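PDB 4YCS: uncharacterized protein from Peptoclostridium difficile 630, which is of unknown function but probably binds a small ligand, as a lipoprotein fragment related to PnrA-like substrate-binding proteins of ABC transporters. Local coordinates for residues E22-S27 / I109-N114; D100-P103 / T107-S110; I13-G18 / S52-S57; I60-N65 / K85-Q90; N34-K37 / D42-K45. All coordinates share one frame; numbering follows the deposited sequence.

Contact 3 is buried and contact 1 partly so, while contacts 2, 4 and 5 lie at the surface of a small alpha/beta unit. Contacts 1 and 5 share helix 22-38, one near its start and one near its end. Contacts 3 and 4 share helix 54-62 in the same way, and contacts 1 and 2 both end on the segment around Ile109 and Ser110. Chemistry varies: contact 3 has no hydrogen bond across it, and contact 1 adds one hydrogen bond from the Asn114 side-chain amide to a Met-aromatic touch. At the surface, Gln102 and Asn63 make hydrogen bonds across contacts 2 and 4, the latter helped by water, while in contact 5 Gln36 mainly packs on Thr43.

Contact 1. Residues E22-S27 / I109-N114; sequences EAMNNS and ISYEDN
Asn114 and Met24 make the tight half of this contact. The side-chain amide of Asn114 donates from ND2 to Met24 O, 3.1 Å away, in the carbonyl plane and on a lone pair, with a C=O...N angle of 127°. The oxygen also lies almost in the amide plane, although the N-H points somewhat off it. Two carbons of helix 22-38 pack against the same nitrogen: Met24 CG at 3.5 Å from Asn114 ND2 and Ser27 CB at 3.6 Å from it. The CG of Asn114 stands trans to its own backbone N (chi1 -171°), which aims the amide at the helix, while Leu119 touches the side chain from helix 118-127.

Tyr111 supplies the looser half. Its ring turns an edge to Met24, whose CG and SE each stay 4.1 Å from Tyr111 CD1. The selenium of this selenomethionine sits beside the ring, 5.4 Å from the centroid and close to the ring plane, a Met-aromatic contact made at the edge. The Met24 chain bends only at its last torsion; its end leads away from 109-114, and the side chain touches Val72 and Asp96. Tyr111 is partly open to solvent, and a glycerol, probably from the crystallisation liquor, lies about 4 Å from its side chain. Just before Tyr111, Ser110 OG accepts from Asp113 N at 3.0 Å, an N-cap of the short helix 111-115. The two helices each follow a parallel strand, 8-15 and 106-109, so their starts meet beyond the C-terminal ends of the sheet, where Rossmann-like alpha/beta folds commonly place ligand sites.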
# COMPACT_ATOMS: atom_id res chain seq x y z
N GLU A 22 4.01 14.81 -0.02
CA GLU A 22 2.66 15.25 -0.39
C GLU A 22 2.27 14.88 -1.81
O GLU A 22 1.20 14.30 -2.02
CB GLU A 22 2.48 16.74 -0.18
CG GLU A 22 2.19 17.10 1.27
CD GLU A 22 2.22 18.60 1.52
OE1 GLU A 22 1.57 19.03 2.49
OE2 GLU A 22 2.88 19.35 0.76
N ALA A 23 3.13 15.17 -2.78
CA ALA A 23 2.82 14.89 -4.18
C ALA A 23 2.59 13.40 -4.43
O ALA A 23 1.60 13.00 -5.05
CB ALA A 23 3.92 15.42 -5.10
N MSE A 24 3.53 12.58 -3.96
CA MSE A 24 3.42 11.13 -4.10
C MSE A 24 2.20 10.57 -3.41
O MSE A 24 1.57 9.64 -3.91
CB MSE A 24 4.64 10.51 -3.41
CG MSE A 24 4.74 9.06 -3.82
SE MSE A 24 6.41 8.28 -3.15
CE MSE A 24 6.09 8.40 -1.23
N ASN A 25 1.88 11.11 -2.24
CA ASN A 25 0.71 10.74 -1.47
C ASN A 25 -0.55 11.01 -2.24
O ASN A 25 -1.42 10.13 -2.34
CB ASN A 25 0.70 11.42 -0.10
CG ASN A 25 1.66 10.77 0.87
OD1 ASN A 25 2.35 9.82 0.51
ND2 ASN A 25 1.72 11.27 2.10
N ASN A 26 -0.64 12.20 -2.83
CA ASN A 26 -1.82 12.54 -3.63
C ASN A 26 -1.99 11.66 -4.84
O ASN A 26 -3.12 11.26 -5.16
CB ASN A 26 -1.85 14.02 -3.97
CG ASN A 26 -2.31 14.83 -2.79
OD1 ASN A 26 -3.49 15.07 -2.65
ND2 ASN A 26 -1.40 15.17 -1.90
N SER A 27 -0.89 11.32 -5.48
CA SER A 27 -0.93 10.45 -6.65
C SER A 27 -1.38 9.04 -6.25
O SER A 27 -2.11 8.39 -7.00
CB SER A 27 0.44 10.36 -7.35
OG SER A 27 0.78 11.57 -7.98
N ILE A 109 6.37 -0.86 -6.30
CA ILE A 109 5.93 0.04 -7.36
C ILE A 109 6.77 1.31 -7.31
O ILE A 109 6.86 1.97 -6.29
CB ILE A 109 4.46 0.50 -7.16
CG1 ILE A 109 3.48 -0.68 -6.99
CG2 ILE A 109 4.04 1.42 -8.30
CD1 ILE A 109 3.43 -1.60 -8.17
N SER A 110 7.35 1.68 -8.42
CA SER A 110 8.17 2.90 -8.46
C SER A 110 7.35 4.20 -8.30
O SER A 110 6.14 4.22 -8.47
CB SER A 110 8.88 2.94 -9.77
OG SER A 110 7.93 2.98 -10.79
N TYR A 111 8.04 5.30 -7.99
CA TYR A 111 7.43 6.64 -7.97
C TYR A 111 6.79 6.98 -9.33
O TYR A 111 5.76 7.65 -9.38
CB TYR A 111 8.51 7.69 -7.60
CG TYR A 111 8.10 9.15 -7.77
CD1 TYR A 111 7.42 9.83 -6.76
CD2 TYR A 111 8.42 9.85 -8.94
CE1 TYR A 111 7.06 11.17 -6.91
CE2 TYR A 111 8.06 11.18 -9.10
CZ TYR A 111 7.39 11.83 -8.08
OH TYR A 111 7.03 13.15 -8.24
N GLU A 112 7.39 6.48 -10.43
CA GLU A 112 6.90 6.72 -11.80
C GLU A 112 5.58 5.96 -12.05
O GLU A 112 4.57 6.52 -12.47
CB GLU A 112 7.97 6.30 -12.82
CG GLU A 112 9.03 7.39 -13.08
CD GLU A 112 9.91 7.73 -11.88
OE1 GLU A 112 10.04 6.88 -10.95
OE2 GLU A 112 10.48 8.85 -11.86
N ASP A 113 5.61 4.68 -11.74
CA ASP A 113 4.46 3.82 -11.91
C ASP A 113 3.29 4.25 -11.01
O ASP A 113 2.13 4.10 -11.37
CB ASP A 113 4.90 2.36 -11.66
CG ASP A 113 5.81 1.81 -12.81
OD1 ASP A 113 5.79 2.40 -13.89
OD2 ASP A 113 6.50 0.78 -12.65
N ASN A 114 3.60 4.84 -9.86
CA ASN A 114 2.61 5.40 -8.94
C ASN A 114 1.65 6.39 -9.62
O ASN A 114 0.46 6.44 -9.27
CB ASN A 114 3.31 6.10 -7.75
CG ASN A 114 2.34 6.51 -6.63
OD1 ASN A 114 1.50 5.74 -6.21
ND2 ASN A 114 2.52 7.71 -6.11

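Contact 2. Residues D100-P103 / T107-S110; sequences DKQP and TSIS
Gln102 gives half of the buried surface, with Ser108 and then Thr107 giving most of the rest. The amide of Gln102 reaches over to strand 106-109 and donates from NE2 to Ser108 OG at 3.0 Å. That bond is bent, 141° at the hydrogen, and the oxygen lies 24° out of the amide plane. The same nitrogen also bonds Ile106 O, which may contribute to the bend, and NE2 thus bridges the strand backbone and a serine hydroxyl. Gln102 NE2 also lies 3.6 Å from Ser108 N and 4.1 Å from Thr107 C.

The turn at chi2 (72°) folds the Gln102 chain after CG and presents the amide to the strand. Its other end is also held, since OE1 accepts from Tyr99 N within the same loop. Ser108 points its CB toward Gln102, and OG is further paired with Tyr97 O, so the hydroxyl ties two parts of the connection between strands. Thr107 meets Gln102 through its backbone alone; its CB points the other way, and OG1 pairs with Lys126 NZ of helix 118-127. Here an edge strand is met by the loop that connects neighbouring parallel strands 91-95 and 106-109 in this Rossmann-like alpha/beta fold.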
# COMPACT_ATOMS: atom_id res chain seq x y z
N ASP A 100 16.14 -5.70 -1.94
CA ASP A 100 17.20 -6.45 -2.64
C ASP A 100 16.77 -7.88 -2.82
O ASP A 100 16.91 -8.45 -3.90
CB ASP A 100 18.51 -6.41 -1.86
CG ASP A 100 19.13 -5.04 -1.85
OD1 ASP A 100 19.30 -4.44 -2.93
OD2 ASP A 100 19.43 -4.55 -0.75
N LYS A 101 16.23 -8.44 -1.75
CA LYS A 101 15.63 -9.77 -1.77
C LYS A 101 14.11 -9.61 -1.53
O LYS A 101 13.62 -9.63 -0.40
CB LYS A 101 16.32 -10.69 -0.75
CG LYS A 101 16.61 -10.08 0.62
CD LYS A 101 17.54 -10.94 1.47
CE LYS A 101 18.99 -10.50 1.33
NZ LYS A 101 19.88 -11.26 2.25
N GLN A 102 13.38 -9.47 -2.64
CA GLN A 102 11.93 -9.20 -2.65
C GLN A 102 11.05 -10.27 -1.97
O GLN A 102 10.97 -11.39 -2.44
CB GLN A 102 11.42 -8.99 -4.09
CG GLN A 102 10.05 -8.29 -4.18
CD GLN A 102 10.08 -6.81 -3.82
OE1 GLN A 102 11.12 -6.17 -3.88
NE2 GLN A 102 8.94 -6.26 -3.45
N PRO A 103 10.34 -9.90 -0.90
CA PRO A 103 9.43 -10.87 -0.28
C PRO A 103 8.30 -11.30 -1.22
O PRO A 103 7.80 -10.50 -2.02
CB PRO A 103 8.92 -10.14 0.97
CG PRO A 103 9.91 -9.04 1.20
CD PRO A 103 10.40 -8.64 -0.15
N THR A 107 4.71 -6.53 -3.49
CA THR A 107 4.96 -5.98 -4.84
C THR A 107 5.44 -4.57 -4.67
O THR A 107 4.81 -3.78 -3.97
CB THR A 107 3.68 -5.97 -5.69
OG1 THR A 107 3.16 -7.28 -5.78
CG2 THR A 107 3.95 -5.47 -7.09
N SER A 108 6.55 -4.25 -5.33
CA SER A 108 7.12 -2.94 -5.30
C SER A 108 6.64 -2.13 -6.51
O SER A 108 6.54 -2.65 -7.59
CB SER A 108 8.67 -3.03 -5.32
OG SER A 108 9.21 -3.34 -4.06
N ILE A 109 6.37 -0.86 -6.30
CA ILE A 109 5.93 0.04 -7.36
C ILE A 109 6.77 1.31 -7.31
O ILE A 109 6.86 1.97 -6.29
CB ILE A 109 4.46 0.50 -7.16
CG1 ILE A 109 3.48 -0.68 -6.99
CG2 ILE A 109 4.04 1.42 -8.30
CD1 ILE A 109 3.43 -1.60 -8.17
N SER A 110 7.35 1.68 -8.42
CA SER A 110 8.17 2.90 -8.46
C SER A 110 7.35 4.20 -8.30
O SER A 110 6.14 4.22 -8.47
CB SER A 110 8.88 2.94 -9.77
OG SER A 110 7.93 2.98 -10.79

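Contact 3. Residues I13-G18 / S52-S57; sequences ILDIEG and STFSNS
Phe54 presents the far edge of its ring to Asp15, the two side chains standing roughly at right angles. The para carbon CZ of Phe54 comes to 4.0 Å from Asp15 OD1, with the oxygen near the ring plane and the carboxylate turned 71° against that plane. The polarised C-H edge of the ring therefore faces a carboxylate oxygen, which may be mildly favourable. Although the CB of Phe54 starts off to one flank, its ring ends nearer the strand.

The carboxylate is oriented by others. Asp15 OD2 forms a salt bridge with Arg75 NE, and OD1 takes a weak bond from Glu17 N at 3.3 Å, nearly straight at 168°. Glu17 also pairs with Arg75, so the turn after the strand and the acidic group are held by one arginine.

Ile13 and Ser57 form the second touch, one helical turn further on. The methyl CD1 of Ile13 rests 3.9 Å from Ser57 CB; an extended side chain, CG1 trans to the backbone N (chi1 179°), carries it out to the helix.

Strand 8-15, inside the sheet between 41-48 and 68-72, thus meets the first turn of helix 54-62. Phe54 itself lies against Phe76, Pro79 of helix 77-84 and Ser48 of strand 41-48, while Leu14 points from the other face of the strand to Asn25 of helix 22-38.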
# COMPACT_ATOMS: atom_id res chain seq x y z
N ILE A 13 -1.88 2.84 3.60
CA ILE A 13 -1.24 3.49 4.77
C ILE A 13 -0.17 4.49 4.22
O ILE A 13 0.66 4.14 3.39
CB ILE A 13 -0.69 2.48 5.81
CG1 ILE A 13 -0.02 3.20 6.98
CG2 ILE A 13 0.30 1.51 5.20
CD1 ILE A 13 0.18 2.33 8.19
N LEU A 14 -0.25 5.73 4.66
CA LEU A 14 0.64 6.81 4.20
C LEU A 14 1.45 7.49 5.31
O LEU A 14 1.00 7.64 6.43
CB LEU A 14 -0.18 7.88 3.50
CG LEU A 14 -1.07 7.32 2.39
CD1 LEU A 14 -2.50 7.28 2.88
CD2 LEU A 14 -0.96 8.13 1.12
N ASP A 15 2.68 7.84 4.96
CA ASP A 15 3.61 8.56 5.83
C ASP A 15 3.37 10.04 5.57
O ASP A 15 3.60 10.52 4.46
CB ASP A 15 5.02 8.16 5.43
CG ASP A 15 6.13 8.88 6.23
OD1 ASP A 15 5.81 9.65 7.18
OD2 ASP A 15 7.32 8.62 5.89
N ILE A 16 2.84 10.76 6.56
CA ILE A 16 2.52 12.19 6.41
C ILE A 16 3.41 13.15 7.23
O ILE A 16 3.02 14.29 7.45
CB ILE A 16 1.04 12.49 6.70
CG1 ILE A 16 0.64 12.14 8.15
CG2 ILE A 16 0.19 11.80 5.65
CD1 ILE A 16 -0.71 12.70 8.57
N GLU A 17 4.58 12.69 7.68
CA GLU A 17 5.54 13.59 8.34
C GLU A 17 6.19 14.53 7.32
O GLU A 17 6.76 14.09 6.32
CB GLU A 17 6.62 12.81 9.08
CG GLU A 17 7.57 13.70 9.88
CD GLU A 17 8.39 12.94 10.90
OE1 GLU A 17 8.93 11.88 10.56
OE2 GLU A 17 8.52 13.42 12.05
N GLY A 18 6.10 15.83 7.58
CA GLY A 18 6.66 16.81 6.68
C GLY A 18 5.77 17.01 5.47
O GLY A 18 4.59 16.72 5.51
N SER A 52 7.36 5.06 14.52
CA SER A 52 7.42 4.04 15.55
C SER A 52 6.17 3.15 15.63
O SER A 52 6.24 2.06 16.17
CB SER A 52 7.62 4.69 16.92
OG SER A 52 6.39 5.22 17.38
N THR A 53 5.03 3.63 15.12
CA THR A 53 3.78 2.88 15.21
C THR A 53 3.42 2.15 13.89
O THR A 53 2.38 1.49 13.83
CB THR A 53 2.61 3.83 15.57
OG1 THR A 53 2.34 4.71 14.47
CG2 THR A 53 2.95 4.65 16.84
N PHE A 54 4.27 2.31 12.87
CA PHE A 54 4.05 1.76 11.54
C PHE A 54 3.82 0.25 11.56
O PHE A 54 2.85 -0.20 10.98
CB PHE A 54 5.20 2.11 10.57
CG PHE A 54 5.23 3.57 10.10
CD1 PHE A 54 4.25 4.49 10.44
CD2 PHE A 54 6.25 4.00 9.26
CE1 PHE A 54 4.31 5.79 9.99
CE2 PHE A 54 6.30 5.30 8.81
CZ PHE A 54 5.34 6.20 9.18
N SER A 55 4.67 -0.52 12.24
CA SER A 55 4.53 -1.97 12.25
C SER A 55 3.21 -2.40 12.97
O SER A 55 2.49 -3.28 12.49
CB SER A 55 5.75 -2.64 12.87
OG SER A 55 5.71 -2.48 14.27
N ASN A 56 2.87 -1.71 14.05
CA ASN A 56 1.63 -2.01 14.74
C ASN A 56 0.40 -1.76 13.83
O ASN A 56 -0.55 -2.54 13.80
CB ASN A 56 1.48 -1.17 16.01
CG ASN A 56 0.24 -1.52 16.78
OD1 ASN A 56 0.09 -2.63 17.28
ND2 ASN A 56 -0.68 -0.57 16.88
N SER A 57 0.42 -0.64 13.15
CA SER A 57 -0.67 -0.25 12.28
C SER A 57 -0.86 -1.23 11.10
O SER A 57 -2.01 -1.50 10.72
CB SER A 57 -0.45 1.18 11.81
OG SER A 57 -0.74 2.09 12.89

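Contact 4. Residues I60-N65 / K85-Q90; sequences ILCNDN and KKYPKQ
Tyr87 lays its ring against Cys62 at the end of helix 54-62. From its CB, with CG trans to the carbonyl carbon (chi1 -60°), the side chain heads for the helix. Tyr87 CG lies 3.7 Å from Cys62 CB, with Tyr87 CD2 and CE2 at 3.6 and 3.7 Å from it. The methylene stands almost over the ring centre, 11° off the normal, a CH-pi contact. Cys62 SG approaches obliquely, 4.3 Å from the Tyr87 centroid, adding a sulfur-aromatic contact, and also lies 4.1 Å from Gln90 CG.

Segment 85-90 connects helix 77-84 to strand 91-95 in the alpha/beta fold, and a type I turn from Tyr87 to Gln90 swings both residues to face the neighbouring helix end.

Tyr87 CZ lies 3.7 Å from Asn63 ND2, and at the tip Tyr87 OH accepts from that nitrogen at 3.0 Å; the hydroxyl oxygen lies near the Asn63 amide plane, which is turned 83° from the ring. The hydroxyl also pairs with Asp59 OD1, and Asn63 ND2 with Asp59 O. On the Gln90 side, a water donates to Cys62 O and Gln90 OE1, each 2.7 Å from it, while Gln90 NE2 bonds Tyr66 O.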
# COMPACT_ATOMS: atom_id res chain seq x y z
N ILE A 60 -2.43 -4.44 12.49
CA ILE A 60 -3.87 -4.28 12.61
C ILE A 60 -4.57 -4.47 11.27
O ILE A 60 -5.61 -5.12 11.23
CB ILE A 60 -4.23 -2.90 13.20
CG1 ILE A 60 -3.82 -2.82 14.71
CG2 ILE A 60 -5.71 -2.64 13.04
CD1 ILE A 60 -3.79 -1.37 15.23
N LEU A 61 -4.05 -3.88 10.19
CA LEU A 61 -4.65 -4.03 8.85
C LEU A 61 -4.67 -5.47 8.39
O LEU A 61 -5.62 -5.90 7.70
CB LEU A 61 -3.95 -3.13 7.82
CG LEU A 61 -4.00 -1.61 8.04
CD1 LEU A 61 -3.24 -0.87 6.97
CD2 LEU A 61 -5.42 -1.11 8.12
N CYS A 62 -3.64 -6.25 8.78
CA CYS A 62 -3.59 -7.68 8.46
C CYS A 62 -4.66 -8.49 9.17
O CYS A 62 -4.94 -9.62 8.79
CB CYS A 62 -2.21 -8.23 8.80
SG CYS A 62 -0.90 -7.60 7.78
N ASN A 63 -5.30 -7.89 10.17
CA ASN A 63 -6.44 -8.52 10.90
C ASN A 63 -7.76 -7.85 10.62
O ASN A 63 -8.69 -8.09 11.32
CB ASN A 63 -6.13 -8.51 12.41
CG ASN A 63 -5.04 -9.52 12.74
OD1 ASN A 63 -5.30 -10.71 12.80
ND2 ASN A 63 -3.84 -9.05 12.89
N ASP A 64 -7.84 -7.03 9.55
CA ASP A 64 -9.08 -6.34 9.17
C ASP A 64 -9.63 -6.76 7.78
O ASP A 64 -10.38 -6.02 7.20
CB ASP A 64 -8.82 -4.82 9.08
CG ASP A 64 -8.78 -4.15 10.43
OD1 ASP A 64 -9.33 -4.72 11.38
OD2 ASP A 64 -8.24 -3.01 10.49
N ASN A 65 -9.21 -7.90 7.26
CA ASN A 65 -9.77 -8.49 6.07
C ASN A 65 -9.63 -7.58 4.81
O ASN A 65 -10.62 -7.28 4.13
CB ASN A 65 -11.24 -8.90 6.34
CG ASN A 65 -11.75 -9.95 5.32
OD1 ASN A 65 -11.07 -10.92 4.98
ND2 ASN A 65 -12.95 -9.72 4.81
N LYS A 85 6.15 -11.13 6.92
CA LYS A 85 6.60 -12.46 7.34
C LYS A 85 5.56 -13.16 8.21
O LYS A 85 5.49 -14.40 8.18
CB LYS A 85 7.89 -12.36 8.16
CG LYS A 85 9.13 -12.00 7.37
CD LYS A 85 10.37 -12.18 8.26
CE LYS A 85 11.56 -11.37 7.78
NZ LYS A 85 12.29 -12.11 6.71
N LYS A 86 4.77 -12.39 8.98
CA LYS A 86 3.82 -12.97 9.96
C LYS A 86 2.47 -13.30 9.30
O LYS A 86 1.62 -13.99 9.91
CB LYS A 86 3.60 -12.01 11.15
CG LYS A 86 4.85 -11.62 11.93
CD LYS A 86 4.53 -10.80 13.20
CE LYS A 86 3.96 -9.42 12.89
NZ LYS A 86 4.07 -8.39 13.98
N TYR A 87 2.25 -12.82 8.07
CA TYR A 87 0.98 -13.05 7.38
C TYR A 87 1.25 -13.45 5.93
O TYR A 87 1.09 -12.62 5.02
CB TYR A 87 0.09 -11.78 7.49
CG TYR A 87 -0.24 -11.39 8.88
CD1 TYR A 87 -1.26 -11.99 9.56
CD2 TYR A 87 0.54 -10.47 9.57
CE1 TYR A 87 -1.54 -11.69 10.89
CE2 TYR A 87 0.25 -10.11 10.90
CZ TYR A 87 -0.80 -10.74 11.54
OH TYR A 87 -1.14 -10.43 12.82
N PRO A 88 1.71 -14.70 5.71
CA PRO A 88 2.20 -15.08 4.39
C PRO A 88 1.22 -15.01 3.25
O PRO A 88 1.66 -14.81 2.13
CB PRO A 88 2.63 -16.55 4.59
CG PRO A 88 2.84 -16.71 6.05
CD PRO A 88 1.90 -15.77 6.70
N LYS A 89 -0.08 -15.22 3.50
CA LYS A 89 -1.13 -15.11 2.46
C LYS A 89 -1.60 -13.65 2.24
O LYS A 89 -2.37 -13.38 1.34
CB LYS A 89 -2.37 -15.99 2.77
CG LYS A 89 -2.33 -17.41 2.25
CD LYS A 89 -2.31 -17.48 0.74
CE LYS A 89 -3.59 -18.04 0.18
NZ LYS A 89 -3.36 -18.59 -1.18
N GLN A 90 -1.17 -12.73 3.08
CA GLN A 90 -1.61 -11.33 2.92
C GLN A 90 -0.81 -10.68 1.78
O GLN A 90 0.42 -10.78 1.75
CB GLN A 90 -1.40 -10.53 4.17
CG GLN A 90 -1.76 -9.05 4.05
CD GLN A 90 -3.22 -8.82 3.78
OE1 GLN A 90 -4.11 -9.30 4.49
NE2 GLN A 90 -3.49 -8.10 2.71
O HOH W 1 -6.01 -7.92 5.99
O HOH W 2 -3.79 -10.85 6.67

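Contact 5. Residues N34-K37 / D42-K45; sequences NAQK and DTNK
Packing between Gln36 and Thr43 makes up most of this contact. The amide nitrogen NE2 of Gln36 comes within 3.4 Å of Thr43 CG2, and Gln36 CD is 4.0 Å from the same methyl. Gln36 reaches that far because its chain runs extended, CG trans to the backbone N (chi1 -176°) and the next bond likewise stretched. Thr43 turns its CB toward the helix and holds CG2 trans to its carbonyl carbon (chi1 65° for OG1), so the methyl meets the amide while the same side chain also touches Leu32, one turn earlier in the helix. Against the backbone, Gln36 NE2 lies 4.1 Å from Asp42 C.

Polar links run chiefly beyond the two segments. The strongest partner of Gln36 NE2 is Ile41 O, so the glutamine bonds to the strand just ahead of Asp42. Asp42 itself points away from the helix, and its OD2 makes a salt bridge with Lys7 NZ.

Backbone bonds set the frame: Asp42 pairs with Lys8 and Val10, and Asn44 with Met12, parallel to strand 8-15. The whole is the return half of a beta-alpha-beta crossover, in which helix 22-38 leads from strand 8-15 to edge strand 41-48.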
# COMPACT_ATOMS: atom_id res chain seq x y z
N ASN A 34 -9.26 5.92 -8.57
CA ASN A 34 -9.49 5.54 -9.96
C ASN A 34 -9.76 4.04 -10.11
O ASN A 34 -10.62 3.62 -10.89
CB ASN A 34 -8.27 5.91 -10.84
CG ASN A 34 -8.16 7.41 -11.16
OD1 ASN A 34 -9.15 8.11 -11.25
ND2 ASN A 34 -6.94 7.89 -11.36
N ALA A 35 -9.01 3.24 -9.39
CA ALA A 35 -9.24 1.81 -9.38
C ALA A 35 -10.66 1.49 -8.90
O ALA A 35 -11.33 0.67 -9.49
CB ALA A 35 -8.21 1.11 -8.52
N GLN A 36 -11.10 2.19 -7.85
CA GLN A 36 -12.42 1.98 -7.27
C GLN A 36 -13.57 2.22 -8.26
O GLN A 36 -14.62 1.54 -8.22
CB GLN A 36 -12.60 2.86 -6.02
CG GLN A 36 -13.93 2.62 -5.30
CD GLN A 36 -14.07 3.41 -4.03
OE1 GLN A 36 -14.16 4.62 -4.06
NE2 GLN A 36 -14.11 2.72 -2.90
N LYS A 37 -13.35 3.17 -9.16
CA LYS A 37 -14.29 3.48 -10.19
C LYS A 37 -14.43 2.37 -11.22
O LYS A 37 -15.47 2.21 -11.83
CB LYS A 37 -13.90 4.77 -10.88
CG LYS A 37 -13.93 5.96 -9.95
CD LYS A 37 -13.65 7.24 -10.72
CE LYS A 37 -13.74 8.45 -9.82
NZ LYS A 37 -13.64 9.71 -10.60
N ASP A 42 -14.09 -1.77 -1.83
CA ASP A 42 -14.10 -0.86 -0.68
C ASP A 42 -12.71 -0.30 -0.47
O ASP A 42 -11.76 -1.04 -0.66
CB ASP A 42 -14.52 -1.62 0.58
CG ASP A 42 -16.02 -1.95 0.58
OD1 ASP A 42 -16.68 -1.63 -0.42
OD2 ASP A 42 -16.51 -2.51 1.60
N THR A 43 -12.59 0.93 0.02
CA THR A 43 -11.26 1.47 0.35
C THR A 43 -11.22 2.04 1.75
O THR A 43 -12.26 2.41 2.33
CB THR A 43 -10.82 2.58 -0.67
OG1 THR A 43 -11.69 3.70 -0.58
CG2 THR A 43 -10.86 2.00 -2.10
N ASN A 44 -9.99 2.12 2.26
CA ASN A 44 -9.71 2.65 3.56
C ASN A 44 -8.32 3.29 3.51
O ASN A 44 -7.45 2.83 2.73
CB ASN A 44 -9.80 1.46 4.54
CG ASN A 44 -9.32 1.78 5.94
OD1 ASN A 44 -8.17 1.46 6.33
ND2 ASN A 44 -10.21 2.37 6.73
N LYS A 45 -8.09 4.33 4.28
CA LYS A 45 -6.75 4.87 4.43
C LYS A 45 -6.37 5.10 5.87
O LYS A 45 -7.22 5.39 6.70
CB LYS A 45 -6.59 6.15 3.64
CG LYS A 45 -7.12 7.40 4.33
CD LYS A 45 -6.48 8.64 3.71
CE LYS A 45 -7.32 9.87 3.93
NZ LYS A 45 -6.82 10.96 3.05